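Side-chain contacts in DUF7790 domain-containing protein (Leptospira interrogans serogroup Icterohaemorrhagiae serovar copenhageni, PDB 6ULO), which is of unknown function but belongs to a family placed among the NADP-type Rossmann folds and carries a predicted membrane-spanning helix in its full-length form: residues K170-Q173 with Q178-Y181; N65-V70 with L76-W81; F106-E111 with L185-K190; E114-L119 with K155-N160; E123-A128 with K144-A149. All blocks are in the same frame, centred on the assembly; numbering follows the deposited sequence.

Contact 1. Residues K170-Q173 with Q178-Y181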
# COMPACT_ATOMS: atom_id res chain seq x y z
N LYS A 170 -13.97 -10.03 -5.34
CA LYS A 170 -13.79 -10.04 -3.89
C LYS A 170 -12.69 -9.07 -3.49
O LYS A 170 -11.64 -8.98 -4.14
CB LYS A 170 -13.38 -11.43 -3.45
CG LYS A 170 -14.45 -12.49 -3.66
CD LYS A 170 -13.84 -13.87 -3.36
CE LYS A 170 -14.88 -14.97 -3.44
NZ LYS A 170 -14.38 -16.32 -3.02
N MET A 171 -12.91 -8.38 -2.36
CA MET A 171 -11.83 -7.60 -1.75
C MET A 171 -12.05 -7.65 -0.23
O MET A 171 -13.08 -8.13 0.26
CB MET A 171 -11.72 -6.19 -2.38
CG MET A 171 -13.02 -5.38 -2.36
SD MET A 171 -13.35 -4.50 -0.83
CE MET A 171 -12.04 -3.28 -0.85
N PHE A 172 -11.04 -7.22 0.54
CA PHE A 172 -11.02 -7.55 1.98
C PHE A 172 -12.17 -6.92 2.76
O PHE A 172 -12.45 -7.38 3.87
CB PHE A 172 -9.66 -7.21 2.62
CG PHE A 172 -9.53 -5.78 3.12
CD1 PHE A 172 -9.65 -5.47 4.48
CD2 PHE A 172 -9.23 -4.74 2.25
CE1 PHE A 172 -9.51 -4.18 4.94
CE2 PHE A 172 -9.10 -3.44 2.70
CZ PHE A 172 -9.23 -3.14 4.05
N GLN A 173 -12.83 -5.88 2.22
CA GLN A 173 -13.96 -5.28 2.93
C GLN A 173 -15.28 -5.95 2.61
O GLN A 173 -16.26 -5.73 3.32
CB GLN A 173 -14.09 -3.77 2.66
CG GLN A 173 -12.84 -3.00 3.12
CD GLN A 173 -12.73 -1.61 2.54
OE1 GLN A 173 -13.57 -1.20 1.74
NE2 GLN A 173 -11.64 -0.91 2.87
N GLN A 178 -11.07 -13.00 2.65
CA GLN A 178 -10.02 -12.00 2.50
C GLN A 178 -9.95 -11.08 3.71
O GLN A 178 -8.86 -10.71 4.15
CB GLN A 178 -10.16 -11.24 1.17
CG GLN A 178 -9.91 -12.16 -0.02
CD GLN A 178 -9.98 -11.47 -1.36
OE1 GLN A 178 -9.96 -10.23 -1.45
NE2 GLN A 178 -10.05 -12.28 -2.42
N TYR A 179 -11.11 -10.76 4.30
CA TYR A 179 -11.11 -10.00 5.55
C TYR A 179 -10.34 -10.75 6.63
O TYR A 179 -9.48 -10.18 7.32
CB TYR A 179 -12.54 -9.70 6.02
CG TYR A 179 -12.49 -8.91 7.31
CD1 TYR A 179 -12.23 -7.55 7.29
CD2 TYR A 179 -12.62 -9.54 8.55
CE1 TYR A 179 -12.10 -6.82 8.46
CE2 TYR A 179 -12.51 -8.82 9.71
CZ TYR A 179 -12.25 -7.46 9.67
OH TYR A 179 -12.09 -6.73 10.83
N SER A 180 -10.66 -12.04 6.79
CA SER A 180 -10.01 -12.84 7.83
C SER A 180 -8.50 -12.90 7.62
O SER A 180 -7.73 -12.90 8.60
CB SER A 180 -10.60 -14.24 7.81
OG SER A 180 -10.00 -15.01 8.81
N TYR A 181 -8.04 -12.94 6.36
CA TYR A 181 -6.61 -13.00 6.09
C TYR A 181 -5.92 -11.73 6.58
O TYR A 181 -4.87 -11.78 7.24
CB TYR A 181 -6.39 -13.19 4.58
CG TYR A 181 -4.92 -13.38 4.24
CD1 TYR A 181 -4.33 -14.64 4.29
CD2 TYR A 181 -4.12 -12.30 3.93
CE1 TYR A 181 -2.98 -14.81 4.02
CE2 TYR A 181 -2.75 -12.47 3.70
CZ TYR A 181 -2.22 -13.72 3.72
OH TYR A 181 -0.88 -13.91 3.49
O HOH W 1 -9.93 -11.56 -5.44
O HOH W 2 -8.64 -7.83 -0.92
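Lys170, Met171 and Phe172 pack against Gln178 and Tyr179 in a mostly buried loop-to-helix contact, where the chain leaving helix 139-166 turns into the first half of helix 176-187. The nearest backbone positions are Phe172 and Tyr179, with CA atoms 4.3 Å apart. Gln178 enters as an extended arm alongside the loop: its CG stands beside the backbone N (chi1 -67°), and the amide ends next to Lys170 and Met171. NE2 lies 3.6 Å from Lys170 CB, while OE1 sits 3.2 Å from Met171 CA. Instead of a direct bond, a water donates to Gln178 OE1 at 2.8 Å and accepts a weak bond from Phe172 N, and a second accepts from Gln178 NE2 at 3.1 Å and reaches weakly to Lys170 O, which also takes the indole N-H of Trp81. Beside this polar strip, Phe172 and Tyr179 meet obliquely, CD1 to CD1 at 4.3 Å. Phe172 O lies in the plane of the Tyr179 ring, at its edge, 3.4 Å from CD1 and 3.2 Å from CB of that tyrosine, whose hydroxyl is held by Ser110 O. Phe172 O, buried here, has no hydrogen-bonding partner in the model. With no direct hydrogen bond across it, the contact rests on carbon packing and on two waters that link both ends of the Gln178 amide to loop backbone atoms, each through one weak leg.

Contact 2. Residues N65-V70 with L76-W81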
# COMPACT_ATOMS: atom_id res chain seq x y z
N ASN A 65 5.29 -13.39 -0.40
CA ASN A 65 6.45 -12.62 0.04
C ASN A 65 6.03 -11.35 0.76
O ASN A 65 4.88 -11.26 1.22
CB ASN A 65 7.42 -12.38 -1.12
CG ASN A 65 8.07 -13.68 -1.57
OD1 ASN A 65 8.71 -14.37 -0.79
ND2 ASN A 65 7.90 -14.03 -2.82
N VAL A 66 6.93 -10.38 0.90
CA VAL A 66 6.62 -9.18 1.69
C VAL A 66 5.94 -8.13 0.82
O VAL A 66 6.24 -7.99 -0.38
CB VAL A 66 7.89 -8.66 2.40
CG1 VAL A 66 7.62 -7.37 3.17
CG2 VAL A 66 8.43 -9.75 3.33
N TYR A 67 5.04 -7.35 1.40
CA TYR A 67 4.37 -6.26 0.71
C TYR A 67 4.92 -4.95 1.25
O TYR A 67 5.02 -4.80 2.48
CB TYR A 67 2.85 -6.33 1.02
CG TYR A 67 2.05 -5.30 0.27
CD1 TYR A 67 1.35 -5.66 -0.86
CD2 TYR A 67 2.02 -3.98 0.67
CE1 TYR A 67 0.62 -4.73 -1.59
CE2 TYR A 67 1.29 -3.04 -0.05
CZ TYR A 67 0.60 -3.43 -1.18
OH TYR A 67 -0.12 -2.52 -1.92
N VAL A 68 5.24 -3.98 0.37
CA VAL A 68 5.60 -2.61 0.78
C VAL A 68 4.72 -1.65 -0.01
O VAL A 68 4.64 -1.76 -1.23
CB VAL A 68 7.07 -2.30 0.47
CG1 VAL A 68 7.41 -0.87 0.88
CG2 VAL A 68 7.97 -3.35 1.15
N GLY A 69 4.06 -0.70 0.66
CA GLY A 69 3.27 0.26 -0.10
C GLY A 69 3.09 1.60 0.57
O GLY A 69 3.03 1.70 1.81
N VAL A 70 3.00 2.64 -0.26
CA VAL A 70 2.55 3.96 0.17
C VAL A 70 1.03 3.95 0.30
O VAL A 70 0.34 3.08 -0.26
CB VAL A 70 3.03 5.06 -0.80
CG1 VAL A 70 4.55 4.97 -1.01
CG2 VAL A 70 2.28 4.97 -2.13
N LEU A 76 -4.14 -3.06 1.75
CA LEU A 76 -4.69 -4.27 2.34
C LEU A 76 -5.47 -5.06 1.29
O LEU A 76 -5.42 -6.30 1.27
CB LEU A 76 -5.54 -3.92 3.56
CG LEU A 76 -4.79 -3.06 4.58
CD1 LEU A 76 -5.70 -2.77 5.76
CD2 LEU A 76 -3.51 -3.69 5.10
N THR A 77 -6.18 -4.36 0.40
CA THR A 77 -6.83 -5.06 -0.71
C THR A 77 -5.82 -5.84 -1.53
O THR A 77 -6.02 -7.05 -1.80
CB THR A 77 -7.56 -4.04 -1.58
OG1 THR A 77 -8.61 -3.48 -0.78
CG2 THR A 77 -8.17 -4.68 -2.83
N ILE A 78 -4.73 -5.19 -1.94
CA ILE A 78 -3.80 -5.86 -2.85
C ILE A 78 -3.07 -6.98 -2.11
O ILE A 78 -2.86 -8.07 -2.65
CB ILE A 78 -2.83 -4.84 -3.45
CG1 ILE A 78 -3.58 -3.74 -4.21
CG2 ILE A 78 -1.80 -5.53 -4.31
CD1 ILE A 78 -2.68 -2.56 -4.65
N ALA A 79 -2.67 -6.72 -0.85
CA ALA A 79 -1.94 -7.72 -0.06
C ALA A 79 -2.79 -8.96 0.20
O ALA A 79 -2.26 -10.08 0.25
CB ALA A 79 -1.49 -7.13 1.26
N ALA A 80 -4.11 -8.80 0.39
CA ALA A 80 -4.95 -9.98 0.57
C ALA A 80 -4.98 -10.82 -0.70
O ALA A 80 -4.93 -12.05 -0.64
CB ALA A 80 -6.36 -9.56 1.00
N TRP A 81 -5.09 -10.17 -1.86
CA TRP A 81 -5.04 -10.91 -3.12
C TRP A 81 -3.72 -11.64 -3.27
O TRP A 81 -3.66 -12.78 -3.75
CB TRP A 81 -5.22 -9.94 -4.29
CG TRP A 81 -6.56 -9.28 -4.39
CD1 TRP A 81 -7.73 -9.73 -3.84
CD2 TRP A 81 -6.87 -8.05 -5.04
NE1 TRP A 81 -8.77 -8.86 -4.13
CE2 TRP A 81 -8.26 -7.83 -4.88
CE3 TRP A 81 -6.12 -7.13 -5.77
CZ2 TRP A 81 -8.90 -6.72 -5.44
CZ3 TRP A 81 -6.74 -6.00 -6.29
CH2 TRP A 81 -8.12 -5.83 -6.15
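Tyr67 reaches from strand 66-69 onto helix 74-82 and meets Ile78 and Ala79, one helical position after the other. All the direct contacts are apolar or van der Waals. CE1 of Tyr67 touches CG2 of Ile78 at 3.7 Å, and this methyl lies in the ring plane, at the edge. The phenol and the isoleucine chain cross at about a right angle, and Ile78 CD1 lies 3.7 Å from Tyr67 OH. Nearer the root of the ring, Tyr67 CD1 rests 3.8 Å from Ala79 CB, an oblique approach that the small alanine permits with its CA only 4.0 Å from that same ring carbon. The ring is carried to the helix by a first torsion of -176°, which sets CG opposite the backbone N.

Strand 66-69, helix 74-82 and strand 86-91 form a beta-alpha-beta unit, consistent with the Rossmann-type assignment of the family, and the tyrosine packs the helix onto the sheet from the first strand. Ile220 and Tyr222 of the adjacent strand 218-222 touch both Tyr67 and Ile78.

The polar partner of both Tyr67 and Val70 is Asn75, just before segment 76-81. Tyr67 OH is hydrogen-bonded to its OD1, and its ND2 bonds Val70 O, just past strand 66-69.

Contact 3. Residues F106-E111 with L185-K190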
# COMPACT_ATOMS: atom_id res chain seq x y z
N PHE A 106 -8.51 -1.32 14.65
CA PHE A 106 -9.90 -1.71 14.38
C PHE A 106 -9.97 -3.13 13.82
O PHE A 106 -10.85 -3.90 14.20
CB PHE A 106 -10.57 -0.75 13.41
CG PHE A 106 -10.81 0.64 13.93
CD1 PHE A 106 -10.62 0.98 15.27
CD2 PHE A 106 -11.27 1.63 13.04
CE1 PHE A 106 -10.88 2.27 15.70
CE2 PHE A 106 -11.53 2.91 13.46
CZ PHE A 106 -11.35 3.24 14.81
N LEU A 107 -9.04 -3.51 12.95
CA LEU A 107 -9.01 -4.88 12.44
C LEU A 107 -8.84 -5.88 13.58
O LEU A 107 -9.53 -6.89 13.64
CB LEU A 107 -7.86 -5.07 11.44
CG LEU A 107 -8.08 -4.41 10.07
CD1 LEU A 107 -6.74 -4.34 9.32
CD2 LEU A 107 -9.13 -5.20 9.27
N GLN A 108 -7.88 -5.61 14.48
CA GLN A 108 -7.66 -6.51 15.61
C GLN A 108 -8.92 -6.74 16.42
O GLN A 108 -9.17 -7.86 16.86
CB GLN A 108 -6.56 -5.95 16.52
CG GLN A 108 -5.17 -6.01 15.84
CD GLN A 108 -4.13 -5.25 16.59
OE1 GLN A 108 -4.45 -4.37 17.40
NE2 GLN A 108 -2.87 -5.57 16.33
N LYS A 109 -9.74 -5.71 16.61
CA LYS A 109 -10.89 -5.80 17.47
C LYS A 109 -12.16 -6.21 16.74
O LYS A 109 -13.16 -6.49 17.39
CB LYS A 109 -11.11 -4.46 18.17
CG LYS A 109 -9.96 -4.08 19.10
CD LYS A 109 -9.73 -5.10 20.17
CE LYS A 109 -8.67 -4.59 21.13
NZ LYS A 109 -8.47 -5.51 22.25
N SER A 110 -12.17 -6.26 15.41
CA SER A 110 -13.40 -6.43 14.62
C SER A 110 -13.45 -7.86 14.07
O SER A 110 -12.75 -8.18 13.10
CB SER A 110 -13.43 -5.40 13.49
OG SER A 110 -13.60 -4.09 14.00
N GLU A 111 -14.31 -8.69 14.66
CA GLU A 111 -14.29 -10.11 14.30
C GLU A 111 -14.76 -10.34 12.87
O GLU A 111 -14.32 -11.29 12.23
CB GLU A 111 -15.11 -10.92 15.29
CG GLU A 111 -14.51 -10.85 16.72
CD GLU A 111 -15.20 -11.72 17.75
OE1 GLU A 111 -16.29 -12.25 17.46
OE2 GLU A 111 -14.67 -11.85 18.88
N LEU A 185 -3.16 -11.14 9.87
CA LEU A 185 -1.92 -10.37 9.86
C LEU A 185 -1.94 -9.27 10.91
O LEU A 185 -0.94 -9.02 11.59
CB LEU A 185 -1.66 -9.78 8.48
CG LEU A 185 -1.48 -10.78 7.34
CD1 LEU A 185 -1.18 -10.01 6.02
CD2 LEU A 185 -0.35 -11.79 7.64
N ALA A 186 -3.08 -8.56 11.04
CA ALA A 186 -3.16 -7.47 12.00
C ALA A 186 -2.93 -7.98 13.41
O ALA A 186 -2.15 -7.40 14.17
CB ALA A 186 -4.49 -6.74 11.89
N ILE A 187 -3.62 -9.07 13.77
CA ILE A 187 -3.49 -9.65 15.10
C ILE A 187 -2.05 -10.07 15.38
O ILE A 187 -1.56 -9.95 16.51
CB ILE A 187 -4.48 -10.84 15.23
CG1 ILE A 187 -5.88 -10.30 15.35
CG2 ILE A 187 -4.13 -11.71 16.46
CD1 ILE A 187 -6.96 -11.39 15.26
N GLU A 188 -1.36 -10.58 14.37
CA GLU A 188 -0.01 -11.10 14.52
C GLU A 188 1.06 -10.03 14.49
O GLU A 188 2.24 -10.37 14.61
CB GLU A 188 0.23 -12.16 13.42
CG GLU A 188 -0.60 -13.40 13.69
CD GLU A 188 -0.57 -14.45 12.60
OE1 GLU A 188 -0.16 -14.17 11.46
OE2 GLU A 188 -1.04 -15.58 12.90
N GLY A 189 0.70 -8.76 14.35
CA GLY A 189 1.68 -7.71 14.31
C GLY A 189 2.40 -7.61 12.98
O GLY A 189 3.46 -6.98 12.88
N LYS A 190 1.82 -8.19 11.93
CA LYS A 190 2.46 -8.28 10.63
C LYS A 190 2.06 -7.18 9.68
O LYS A 190 2.50 -7.22 8.52
CB LYS A 190 2.17 -9.64 10.01
CG LYS A 190 2.74 -10.82 10.80
CD LYS A 190 2.32 -12.14 10.19
CE LYS A 190 3.02 -13.30 10.85
NZ LYS A 190 2.40 -14.58 10.37
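Ala186 O is gripped by two donors that arrive from opposite faces of its carbonyl plane. From the neighbouring helix, Gln108 NE2 donates at 2.9 Å with an N-H...O angle of 169°. The donor stands 52° out of the carbonyl plane, although the acceptor lies close to the plane of the glutamine amide. The second donor, Gly189 N, bonds Ala186 O at 3.2 Å from within the same turn. Gln108 reaches across by staying extended beyond CG, with CG beside its backbone N, and its CG passes 3.7 Å from the same oxygen.

The acceptor belongs to the end of helix 176-187, which closes in a Schellman motif: Gly189 has positive phi, and Lys190 N returns to Leu185 O at 2.9 Å. The glutamine of helix 94-109 thus bonds a carbonyl already engaged in this terminal turn.

Carbon packing flanks the bond. CB of Leu107 meets CB of Ala186 at 3.8 Å, and the alanine methyl also lies 4.1 Å from Gln108 CG. Ile187 CG1 comes within 4.2 Å of Gln108 CA. Arg183, one turn earlier on helix 176-187, donates to the carbonyls of Leu107 and Gln108.

Contact 4. Residues E114-L119 with K155-N160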
# COMPACT_ATOMS: atom_id res chain seq x y z
N GLU A 114 -18.06 -6.53 8.70
CA GLU A 114 -19.06 -5.52 9.01
C GLU A 114 -18.69 -4.74 10.26
O GLU A 114 -19.03 -3.55 10.37
CB GLU A 114 -20.39 -6.21 9.25
CG GLU A 114 -21.01 -6.74 8.00
CD GLU A 114 -20.45 -8.10 7.55
OE1 GLU A 114 -19.82 -8.82 8.36
OE2 GLU A 114 -20.67 -8.47 6.37
N ASP A 115 -18.02 -5.39 11.23
CA ASP A 115 -17.60 -4.71 12.45
C ASP A 115 -16.53 -3.67 12.15
O ASP A 115 -16.52 -2.58 12.71
CB ASP A 115 -17.06 -5.72 13.48
CG ASP A 115 -18.05 -6.78 13.84
OD1 ASP A 115 -19.22 -6.42 14.07
OD2 ASP A 115 -17.68 -7.97 13.89
N PHE A 116 -15.61 -4.00 11.24
CA PHE A 116 -14.58 -3.05 10.85
C PHE A 116 -15.17 -1.83 10.16
O PHE A 116 -14.83 -0.69 10.48
CB PHE A 116 -13.60 -3.76 9.93
CG PHE A 116 -12.58 -2.85 9.30
CD1 PHE A 116 -11.47 -2.38 10.02
CD2 PHE A 116 -12.71 -2.47 7.97
CE1 PHE A 116 -10.54 -1.55 9.41
CE2 PHE A 116 -11.79 -1.62 7.36
CZ PHE A 116 -10.72 -1.16 8.10
N ILE A 117 -16.04 -2.07 9.17
CA ILE A 117 -16.70 -0.97 8.48
C ILE A 117 -17.47 -0.13 9.48
O ILE A 117 -17.45 1.11 9.41
CB ILE A 117 -17.60 -1.49 7.35
CG1 ILE A 117 -16.74 -2.25 6.32
CG2 ILE A 117 -18.39 -0.34 6.69
CD1 ILE A 117 -15.71 -1.39 5.57
N ARG A 118 -18.12 -0.78 10.46
CA ARG A 118 -18.91 -0.04 11.43
C ARG A 118 -18.05 0.88 12.30
O ARG A 118 -18.44 2.02 12.57
CB ARG A 118 -19.68 -1.04 12.28
CG ARG A 118 -20.71 -0.40 13.19
CD ARG A 118 -21.47 -1.46 13.97
NE ARG A 118 -20.59 -2.50 14.48
CZ ARG A 118 -19.91 -2.40 15.62
NH1 ARG A 118 -19.98 -1.30 16.35
NH2 ARG A 118 -19.14 -3.41 16.01
N LEU A 119 -16.89 0.41 12.77
CA LEU A 119 -16.04 1.26 13.62
C LEU A 119 -15.59 2.51 12.88
O LEU A 119 -15.52 3.59 13.47
CB LEU A 119 -14.80 0.52 14.14
CG LEU A 119 -15.08 -0.51 15.24
CD1 LEU A 119 -13.73 -1.12 15.62
CD2 LEU A 119 -15.80 0.09 16.49
N LYS A 155 -16.85 7.43 2.85
CA LYS A 155 -17.23 7.55 1.45
C LYS A 155 -16.53 6.48 0.62
O LYS A 155 -17.14 5.85 -0.25
CB LYS A 155 -16.93 8.96 0.97
CG LYS A 155 -17.13 9.22 -0.49
CD LYS A 155 -16.90 10.69 -0.77
CE LYS A 155 -17.02 11.03 -2.23
NZ LYS A 155 -16.68 12.46 -2.51
N ARG A 156 -15.23 6.28 0.88
CA ARG A 156 -14.49 5.28 0.13
C ARG A 156 -14.97 3.86 0.42
O ARG A 156 -15.03 3.03 -0.50
CB ARG A 156 -13.01 5.45 0.44
CG ARG A 156 -12.13 4.41 -0.19
CD ARG A 156 -12.05 4.61 -1.70
NE ARG A 156 -11.12 3.66 -2.29
CZ ARG A 156 -10.91 3.53 -3.60
NH1 ARG A 156 -11.58 4.28 -4.48
NH2 ARG A 156 -10.07 2.58 -4.02
N HIS A 157 -15.35 3.56 1.67
CA HIS A 157 -15.91 2.24 1.94
C HIS A 157 -17.19 2.01 1.13
O HIS A 157 -17.40 0.92 0.60
CB HIS A 157 -16.21 2.10 3.44
CG HIS A 157 -14.98 1.87 4.26
ND1 HIS A 157 -14.94 2.05 5.64
CD2 HIS A 157 -13.73 1.48 3.90
CE1 HIS A 157 -13.72 1.77 6.07
NE2 HIS A 157 -12.97 1.42 5.04
N LYS A 158 -18.06 3.02 1.04
CA LYS A 158 -19.31 2.85 0.29
C LYS A 158 -19.04 2.68 -1.19
O LYS A 158 -19.71 1.88 -1.86
CB LYS A 158 -20.24 4.02 0.56
CG LYS A 158 -20.60 4.12 2.03
CD LYS A 158 -21.34 5.40 2.37
CE LYS A 158 -21.45 5.56 3.89
NZ LYS A 158 -22.17 4.42 4.51
N THR A 159 -18.05 3.41 -1.73
CA THR A 159 -17.64 3.24 -3.11
C THR A 159 -17.06 1.84 -3.34
O THR A 159 -17.36 1.21 -4.35
CB THR A 159 -16.62 4.32 -3.45
OG1 THR A 159 -17.32 5.56 -3.50
CG2 THR A 159 -15.94 4.03 -4.78
N ASN A 160 -16.20 1.36 -2.41
CA ASN A 160 -15.62 0.03 -2.59
C ASN A 160 -16.69 -1.04 -2.64
O ASN A 160 -16.56 -2.01 -3.39
CB ASN A 160 -14.60 -0.28 -1.49
CG ASN A 160 -13.29 0.44 -1.69
OD1 ASN A 160 -13.03 1.00 -2.74
ND2 ASN A 160 -12.47 0.44 -0.67
O HOH W 3 -16.86 2.87 7.35
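His157 reaches from helix 139-166 towards Ile117 and Phe116 of helix 113-120. CB is still at the margin, 4.1 Å from Ile117 CD1. CG stands beside the backbone N (chi1 -76°), which directs the imidazole towards the opposing helix, and lies 3.6 Å from the same methyl. CD2 lies under that methyl too. ND1 is nearer still, 3.5 Å from Ile117 CD1. It also meets a water in the ring plane at 2.7 Å, and that water donates to Ile117 O at 2.8 Å, so the residue that packs on the ring is linked to it a second time through its own carbonyl. CE1, one atom farther on, touches both neighbours, Ile117 CD1 at 3.8 Å and Phe116 CE2 at 4.1 Å. At the tip, NE2 of His157 lies 4.0 Å from CE2 of Phe116. The same nitrogen is hydrogen-bonded to OE2 of Glu73. Bonds at both ring nitrogens, one to water and one to carboxylate, should limit rotation of the imidazole.

Ile117 CD1 lies over the centre of one face of the His157 ring, only 12° off the normal. Phe116 approaches obliquely, the planes of the Phe116 and His157 rings standing at 54°. This is helix-helix packing built on a CH-pi contact, in the helical region that connects strands 86-91 and 191-195 of the sheet.

Contact 5. Residues E123-A128 with K144-A149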
# COMPACT_ATOMS: atom_id res chain seq x y z
N GLU A 123 -22.06 4.85 12.62
CA GLU A 123 -22.69 3.99 13.62
C GLU A 123 -21.74 3.61 14.74
O GLU A 123 -22.12 3.59 15.92
CB GLU A 123 -23.24 2.72 12.96
CG GLU A 123 -23.72 1.67 13.98
CD GLU A 123 -24.17 0.36 13.34
OE1 GLU A 123 -23.88 0.14 12.14
OE2 GLU A 123 -24.81 -0.45 14.06
N GLY A 124 -20.50 3.29 14.40
CA GLY A 124 -19.53 2.85 15.38
C GLY A 124 -18.63 3.92 15.93
O GLY A 124 -17.77 3.60 16.76
N GLU A 125 -18.83 5.18 15.55
CA GLU A 125 -17.92 6.25 15.96
C GLU A 125 -17.75 6.33 17.48
O GLU A 125 -16.62 6.46 17.97
CB GLU A 125 -18.40 7.59 15.41
CG GLU A 125 -17.53 8.72 15.88
CD GLU A 125 -17.80 10.03 15.19
OE1 GLU A 125 -18.18 10.99 15.87
OE2 GLU A 125 -17.65 10.11 13.96
N LYS A 126 -18.85 6.28 18.24
CA LYS A 126 -18.69 6.40 19.69
C LYS A 126 -17.84 5.26 20.26
O LYS A 126 -16.91 5.49 21.05
CB LYS A 126 -20.06 6.45 20.37
CG LYS A 126 -19.99 6.47 21.88
CD LYS A 126 -21.39 6.25 22.48
CE LYS A 126 -21.38 6.18 23.99
NZ LYS A 126 -21.42 7.55 24.60
N GLU A 127 -18.14 4.03 19.84
CA GLU A 127 -17.34 2.87 20.24
C GLU A 127 -15.91 2.97 19.75
O GLU A 127 -14.96 2.65 20.48
CB GLU A 127 -17.97 1.62 19.65
CG GLU A 127 -17.23 0.36 20.04
CD GLU A 127 -17.88 -0.90 19.50
OE1 GLU A 127 -18.99 -0.82 18.94
OE2 GLU A 127 -17.26 -1.96 19.66
N ALA A 128 -15.72 3.42 18.51
CA ALA A 128 -14.37 3.55 17.95
C ALA A 128 -13.53 4.53 18.76
O ALA A 128 -12.35 4.28 19.05
CB ALA A 128 -14.46 3.98 16.48
N LYS A 144 -8.09 12.78 16.86
CA LYS A 144 -8.10 13.85 15.87
C LYS A 144 -7.99 13.27 14.47
O LYS A 144 -8.71 13.67 13.56
CB LYS A 144 -6.94 14.81 16.13
CG LYS A 144 -7.09 15.73 17.34
CD LYS A 144 -5.85 16.63 17.43
CE LYS A 144 -5.93 17.57 18.58
NZ LYS A 144 -7.23 18.25 18.56
N VAL A 145 -7.07 12.32 14.27
CA VAL A 145 -6.93 11.66 12.96
C VAL A 145 -8.23 10.97 12.58
O VAL A 145 -8.69 11.08 11.43
CB VAL A 145 -5.72 10.70 12.94
CG1 VAL A 145 -5.74 9.87 11.65
CG2 VAL A 145 -4.44 11.48 13.04
N TYR A 146 -8.87 10.27 13.52
CA TYR A 146 -10.14 9.61 13.22
C TYR A 146 -11.15 10.62 12.71
O TYR A 146 -11.81 10.39 11.69
CB TYR A 146 -10.69 8.91 14.48
CG TYR A 146 -12.02 8.22 14.20
CD1 TYR A 146 -12.07 6.84 13.97
CD2 TYR A 146 -13.22 8.93 14.21
CE1 TYR A 146 -13.30 6.20 13.69
CE2 TYR A 146 -14.44 8.31 13.94
CZ TYR A 146 -14.47 6.94 13.69
OH TYR A 146 -15.68 6.34 13.44
N LYS A 147 -11.27 11.75 13.39
CA LYS A 147 -12.26 12.75 13.01
C LYS A 147 -11.94 13.41 11.67
O LYS A 147 -12.85 13.71 10.91
CB LYS A 147 -12.42 13.77 14.12
CG LYS A 147 -13.01 13.13 15.34
CD LYS A 147 -12.94 14.06 16.54
CE LYS A 147 -13.32 13.34 17.82
NZ LYS A 147 -13.22 14.23 19.00
N GLN A 148 -10.66 13.59 11.35
CA GLN A 148 -10.30 14.15 10.05
C GLN A 148 -10.54 13.14 8.94
O GLN A 148 -10.99 13.50 7.85
CB GLN A 148 -8.82 14.48 10.06
CG GLN A 148 -8.42 15.65 10.88
CD GLN A 148 -6.92 15.78 10.92
OE1 GLN A 148 -6.24 14.94 11.50
NE2 GLN A 148 -6.39 16.78 10.25
N ALA A 149 -10.16 11.89 9.17
CA ALA A 149 -10.12 10.89 8.10
C ALA A 149 -11.47 10.23 7.88
O ALA A 149 -11.81 9.90 6.74
CB ALA A 149 -9.09 9.80 8.44
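Tyr146 of helix 139-166 projects between Glu125 and Ala128 of helix 125-135, residues three positions apart and therefore on the same side of that helix. The contact is helix-to-helix packing between two consecutive members of the all-helical region connecting strands 86-91 and 191-195, about 22 Å from the centre of the chain.

Tyr146 has CG opposite its backbone N (chi1 180°), an orientation that carries the phenol out from helix 139-166 and puts its hydroxyl end against the other helix: OH lies 3.4 Å from Glu125 CA and 3.6 Å from Glu125 CB. One edge carbon, CE1, touches Ala128 CB at 3.7 Å, and the other, CE2, touches Glu125 CG at the same distance of 3.7 Å. Both approaches are oblique to the ring. The glutamate also has CG opposite its backbone N (chi1 177°) and continues extended, running past the phenol at a slant. The carboxylate plane stands 89° from the ring plane, with OE2 at the ring edge.

Neither polar end bonds the other directly. Tyr146 OH is hydrogen-bonded to Leu119 O, and Arg154 NH2 joins both residues, forming a salt bridge with Glu125 OE2 and a hydrogen bond with the phenol oxygen. The buried hydroxyl and the carboxylate are thereby tied through one guanidinium. The Tyr146 ring also meets that of Trp120, with the two planes nearly parallel. Glu125 OE2, in the plane of the phenol ring, lies 3.7 Å from Tyr146 CE2.

Contact 2 comes first along the chain and sits in the beta-alpha-beta unit at the sheet, about 6 Å from the chain's centre. The other four lie 15 to 22 Å out, among the helices between strands 86-91 and 191-195. There contact 3 spans a segment that encloses contact 4, which in turn encloses contact 5; contact 1 follows contact 4 within the same span. Contacts 4 and 5 share helix 139-166, with centres 12 Å apart, and contacts 1 and 3 share helix 176-187. Contact 1 touches contacts 2, 3 and 4, and contact 3 also touches contact 2, so both join the probably Rossmann-like core to the helices. Contact 5, centred about 25 Å from contact 2, marks the far end.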